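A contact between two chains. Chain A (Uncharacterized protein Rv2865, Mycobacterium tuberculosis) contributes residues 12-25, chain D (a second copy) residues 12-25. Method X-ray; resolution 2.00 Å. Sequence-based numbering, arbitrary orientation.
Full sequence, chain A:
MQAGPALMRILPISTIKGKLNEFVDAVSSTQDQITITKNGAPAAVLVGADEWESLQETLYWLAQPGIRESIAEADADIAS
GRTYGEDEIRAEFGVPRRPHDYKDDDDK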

# COMPACT_ATOMS: atom_id res chain seq x y z
N PRO A 12 -20.72 2.72 16.54
CA PRO A 12 -20.27 2.71 17.93
C PRO A 12 -20.00 1.29 18.40
O PRO A 12 -20.61 0.35 17.90
CB PRO A 12 -21.45 3.32 18.71
CG PRO A 12 -22.65 3.22 17.79
CD PRO A 12 -22.12 3.22 16.39
N ILE A 13 -19.10 1.15 19.36
CA ILE A 13 -18.72 -0.13 19.91
C ILE A 13 -19.93 -0.84 20.54
O ILE A 13 -20.03 -2.07 20.44
CB ILE A 13 -17.55 0.06 20.91
CG1 ILE A 13 -16.59 -1.12 20.88
CG2 ILE A 13 -18.05 0.39 22.32
CD1 ILE A 13 -15.31 -0.86 21.71
N SER A 14 -20.86 -0.07 21.13
CA SER A 14 -22.12 -0.62 21.67
C SER A 14 -22.97 -1.35 20.63
O SER A 14 -23.64 -2.32 20.94
CB SER A 14 -22.96 0.46 22.37
OG SER A 14 -23.35 1.48 21.46
N THR A 15 -22.94 -0.89 19.38
CA THR A 15 -23.65 -1.56 18.32
C THR A 15 -22.97 -2.88 17.97
O THR A 15 -23.65 -3.85 17.61
CB THR A 15 -23.77 -0.64 17.09
OG1 THR A 15 -24.44 0.57 17.46
CG2 THR A 15 -24.55 -1.32 15.95
N ILE A 16 -21.64 -2.93 18.08
CA ILE A 16 -20.90 -4.16 17.76
C ILE A 16 -21.07 -5.25 18.84
O ILE A 16 -21.31 -6.41 18.51
CB ILE A 16 -19.38 -3.91 17.47
CG1 ILE A 16 -19.17 -2.77 16.46
CG2 ILE A 16 -18.70 -5.19 16.98
CD1 ILE A 16 -19.69 -3.04 15.07
N LYS A 17 -20.94 -4.86 20.10
CA LYS A 17 -20.98 -5.79 21.24
C LYS A 17 -22.21 -6.69 21.23
O LYS A 17 -23.34 -6.21 21.18
CB LYS A 17 -20.94 -5.03 22.57
CG LYS A 17 -19.68 -4.18 22.86
CD LYS A 17 -19.54 -3.94 24.37
CE LYS A 17 -18.81 -2.63 24.70
NZ LYS A 17 -19.73 -1.45 24.70
N GLY A 18 -21.99 -8.00 21.28
CA GLY A 18 -23.10 -8.96 21.31
C GLY A 18 -23.47 -9.50 19.94
O GLY A 18 -24.07 -10.59 19.84
N LYS A 19 -23.13 -8.73 18.88
CA LYS A 19 -23.25 -9.18 17.49
C LYS A 19 -21.85 -9.40 16.84
O LYS A 19 -21.70 -9.31 15.62
CB LYS A 19 -24.16 -8.25 16.66
CG LYS A 19 -25.70 -8.47 16.86
CD LYS A 19 -26.45 -8.53 15.52
CE LYS A 19 -27.88 -9.08 15.66
NZ LYS A 19 -28.91 -8.00 15.77
N LEU A 20 -20.86 -9.72 17.65
CA LEU A 20 -19.48 -9.79 17.17
C LEU A 20 -19.37 -10.83 16.06
O LEU A 20 -18.74 -10.58 15.04
CB LEU A 20 -18.50 -10.13 18.30
CG LEU A 20 -17.13 -9.42 18.35
CD1 LEU A 20 -16.05 -10.39 18.81
CD2 LEU A 20 -16.65 -8.67 17.10
N ASN A 21 -20.00 -11.99 16.28
CA ASN A 21 -19.99 -13.06 15.30
C ASN A 21 -20.44 -12.51 13.96
O ASN A 21 -19.82 -12.80 12.93
CB ASN A 21 -20.90 -14.23 15.70
CG ASN A 21 -20.25 -15.19 16.68
OD1 ASN A 21 -19.03 -15.28 16.76
ND2 ASN A 21 -21.09 -15.94 17.44
N GLU A 22 -21.53 -11.73 13.97
CA GLU A 22 -22.20 -11.34 12.73
C GLU A 22 -21.37 -10.30 12.00
O GLU A 22 -21.22 -10.40 10.78
CB GLU A 22 -23.62 -10.78 13.02
CG GLU A 22 -24.61 -11.91 13.34
CD GLU A 22 -24.52 -12.35 14.79
OE1 GLU A 22 -23.85 -11.65 15.58
OE2 GLU A 22 -25.12 -13.40 15.15
N PHE A 23 -20.82 -9.35 12.74
CA PHE A 23 -19.97 -8.31 12.13
C PHE A 23 -18.69 -8.90 11.54
O PHE A 23 -18.27 -8.49 10.44
CB PHE A 23 -19.67 -7.15 13.10
CG PHE A 23 -20.82 -6.18 13.23
CD1 PHE A 23 -21.10 -5.28 12.21
CD2 PHE A 23 -21.65 -6.20 14.35
CE1 PHE A 23 -22.19 -4.39 12.30
CE2 PHE A 23 -22.73 -5.32 14.46
CZ PHE A 23 -23.01 -4.40 13.42
N VAL A 24 -18.07 -9.85 12.27
CA VAL A 24 -16.91 -10.57 11.75
C VAL A 24 -17.26 -11.39 10.49
O VAL A 24 -16.54 -11.32 9.47
CB VAL A 24 -16.24 -11.47 12.83
CG1 VAL A 24 -15.28 -12.42 12.20
CG2 VAL A 24 -15.52 -10.60 13.86
N ASP A 25 -18.39 -12.12 10.54
CA ASP A 25 -18.85 -12.87 9.35
C ASP A 25 -19.03 -11.94 8.16
O ASP A 25 -18.66 -12.32 7.04
CB ASP A 25 -20.19 -13.58 9.58
CG ASP A 25 -20.06 -14.91 10.30
OD1 ASP A 25 -18.98 -15.56 10.30
OD2 ASP A 25 -21.10 -15.31 10.87
N PRO D 12 -8.52 -16.20 18.73
CA PRO D 12 -9.81 -16.75 18.36
C PRO D 12 -10.89 -15.75 18.69
O PRO D 12 -10.72 -14.96 19.63
CB PRO D 12 -9.95 -18.02 19.25
CG PRO D 12 -8.90 -17.92 20.28
CD PRO D 12 -7.80 -17.02 19.74
N ILE D 13 -12.00 -15.76 17.95
CA ILE D 13 -13.09 -14.83 18.28
C ILE D 13 -13.61 -15.04 19.72
O ILE D 13 -14.04 -14.08 20.37
CB ILE D 13 -14.25 -14.80 17.24
CG1 ILE D 13 -15.17 -13.57 17.49
CG2 ILE D 13 -15.05 -16.12 17.23
CD1 ILE D 13 -16.17 -13.32 16.37
N SER D 14 -13.55 -16.27 20.22
CA SER D 14 -14.01 -16.53 21.59
C SER D 14 -13.23 -15.70 22.63
O SER D 14 -13.74 -15.37 23.71
CB SER D 14 -13.92 -18.02 21.91
OG SER D 14 -12.55 -18.44 21.87
N THR D 15 -11.98 -15.36 22.29
CA THR D 15 -11.15 -14.50 23.14
C THR D 15 -11.57 -13.01 23.08
O THR D 15 -11.46 -12.27 24.06
CB THR D 15 -9.63 -14.68 22.77
OG1 THR D 15 -9.26 -16.01 23.10
CG2 THR D 15 -8.72 -13.74 23.56
N ILE D 16 -12.03 -12.57 21.92
CA ILE D 16 -12.45 -11.16 21.75
C ILE D 16 -13.82 -10.87 22.41
O ILE D 16 -14.03 -9.79 22.97
CB ILE D 16 -12.51 -10.76 20.24
CG1 ILE D 16 -11.22 -11.13 19.51
CG2 ILE D 16 -12.76 -9.28 20.09
CD1 ILE D 16 -9.96 -10.60 20.19
N LYS D 17 -14.74 -11.84 22.33
CA LYS D 17 -16.13 -11.62 22.79
C LYS D 17 -16.19 -11.09 24.22
O LYS D 17 -15.51 -11.60 25.10
CB LYS D 17 -16.93 -12.91 22.75
CG LYS D 17 -17.51 -13.26 21.42
CD LYS D 17 -18.60 -14.29 21.65
CE LYS D 17 -18.36 -15.57 20.87
NZ LYS D 17 -18.70 -15.36 19.45
N GLY D 18 -17.02 -10.07 24.42
CA GLY D 18 -17.19 -9.47 25.76
C GLY D 18 -16.00 -8.64 26.21
O GLY D 18 -15.99 -8.09 27.33
N LYS D 19 -14.97 -8.54 25.36
CA LYS D 19 -13.73 -7.85 25.72
C LYS D 19 -13.30 -6.86 24.63
O LYS D 19 -12.13 -6.51 24.49
CB LYS D 19 -12.61 -8.86 26.00
CG LYS D 19 -12.86 -9.79 27.22
CD LYS D 19 -11.57 -10.06 28.00
CE LYS D 19 -11.73 -11.12 29.12
NZ LYS D 19 -12.38 -12.40 28.67
N LEU D 20 -14.28 -6.39 23.88
CA LEU D 20 -13.99 -5.62 22.68
C LEU D 20 -13.43 -4.24 23.03
O LEU D 20 -12.55 -3.75 22.33
CB LEU D 20 -15.24 -5.55 21.81
CG LEU D 20 -15.04 -4.99 20.40
CD1 LEU D 20 -14.04 -5.82 19.57
CD2 LEU D 20 -16.41 -4.92 19.72
N ASN D 21 -13.91 -3.63 24.13
CA ASN D 21 -13.30 -2.38 24.65
C ASN D 21 -11.79 -2.49 24.79
O ASN D 21 -11.06 -1.61 24.35
CB ASN D 21 -13.84 -1.97 26.02
CG ASN D 21 -15.25 -1.43 25.96
OD1 ASN D 21 -16.12 -1.91 26.68
ND2 ASN D 21 -15.49 -0.44 25.12
N GLU D 22 -11.34 -3.57 25.42
CA GLU D 22 -9.93 -3.73 25.70
C GLU D 22 -9.15 -3.97 24.40
O GLU D 22 -8.08 -3.42 24.24
CB GLU D 22 -9.67 -4.79 26.79
CG GLU D 22 -9.19 -6.18 26.30
CD GLU D 22 -8.42 -7.01 27.37
OE1 GLU D 22 -8.89 -8.12 27.73
OE2 GLU D 22 -7.34 -6.55 27.84
N PHE D 23 -9.71 -4.73 23.45
CA PHE D 23 -8.99 -4.96 22.23
C PHE D 23 -8.94 -3.75 21.31
O PHE D 23 -7.91 -3.53 20.67
CB PHE D 23 -9.42 -6.24 21.52
CG PHE D 23 -8.96 -7.47 22.23
CD1 PHE D 23 -7.61 -7.85 22.19
CD2 PHE D 23 -9.85 -8.22 23.00
CE1 PHE D 23 -7.16 -8.99 22.88
CE2 PHE D 23 -9.42 -9.37 23.70
CZ PHE D 23 -8.07 -9.76 23.64
N VAL D 24 -10.03 -2.98 21.25
CA VAL D 24 -10.03 -1.71 20.53
C VAL D 24 -9.00 -0.74 21.17
O VAL D 24 -8.22 -0.08 20.44
CB VAL D 24 -11.45 -1.10 20.49
CG1 VAL D 24 -11.43 0.38 20.13
CG2 VAL D 24 -12.32 -1.91 19.49
N ASP D 25 -8.96 -0.69 22.51
CA ASP D 25 -7.96 0.14 23.19
C ASP D 25 -6.55 -0.34 22.83
O ASP D 25 -5.69 0.48 22.55
CB ASP D 25 -8.10 0.13 24.72
CG ASP D 25 -9.24 0.98 25.22
OD1 ASP D 25 -9.78 1.82 24.46
OD2 ASP D 25 -9.64 0.79 26.41

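The contact is built by one segment used twice. In each copy a short helical turn near the start of the segment gives way to a type II turn from residue 16 to residue 19, and a second helix starts at residue 20. The copies meet in reversed order: the CA of Ile A13 lies 7.5 Å from the CA of Asn D21, and the CA of Asn A21 lies 7.7 Å from the CA of Ile D13. The first turn of each chain therefore faces the second helix of the other, and 558 Å² is buried, both sides summed.

Leucine at position 20 is the main plug. Leu A20 and Leu D20 both direct CA-to-CB toward the partner, and each enters a pocket lined by the two isoleucines opposite. CD1 of Leu A20 sits 3.6 Å from CG1 of Ile D13 and 3.7 Å from CG2 of Ile D16; CD2 of Leu D20 sits 3.6 Å from CG2 of Ile A16 and 4.0 Å from CG1 of Ile A13. The rotamers break the symmetry. Leu D20 takes a clean t, p conformation, whereas Leu A20 lies between wells in both chi angles, so equivalent pockets are filled by different methyls.

Position 13 suits a long, branched aliphatic chain. Ile D13 is t, t, and Ile A13 keeps the extended chi2 although its chi1 of -146° falls between wells. Extension carries CD1 across to the second helix: CD1 of Ile A13 reaches CG2 of Val D24 at 3.9 Å, and CD1 of Ile D13 reaches CG2 of Val A24 at 3.8 Å. The valines, both t, need little reach, because the isoleucine comes to them. Ile A16 and Ile D16 do the opposite. Their m, m conformation leads the end of the chain away from the partner while CG2 remains against the leucine, so each supports the pocket from behind and gives up little area itself.

Polar residues flank this apolar centre. Asn A21 and Asn D21 start sideways with chi1 m, which brings the amide over the partner's isoleucine: OD1 of Asn A21 is 3.5 Å from CD1 of Ile D13, and ND2 of Asn D21 is 3.4 Å from CD1 of Ile A13. The lysines also leave sideways and bend back. Lys D17 brings NZ to 2.7 Å from OD1 of Asn A21, but the angle is too poor for a hydrogen bond. Lys A17, with a different chi4, presents instead its CE, 3.4 Å from OD1 of Asn D21. No hydrogen bond crosses between the stretches; packing of apolar side chains dominates.

A tight turn joins the two helical pieces in each copy. Lys A19 N and Lys D19 N donate to the carbonyl O of Ile A16 and Ile D16 at 3.0 and 2.9 Å, and glycine at 18 accepts the positive phi that the type II turn requires. The rule is economical: aliphatic residues at 13, 16, 20 and 24 point inward, while serine at 14 points away and stays exposed.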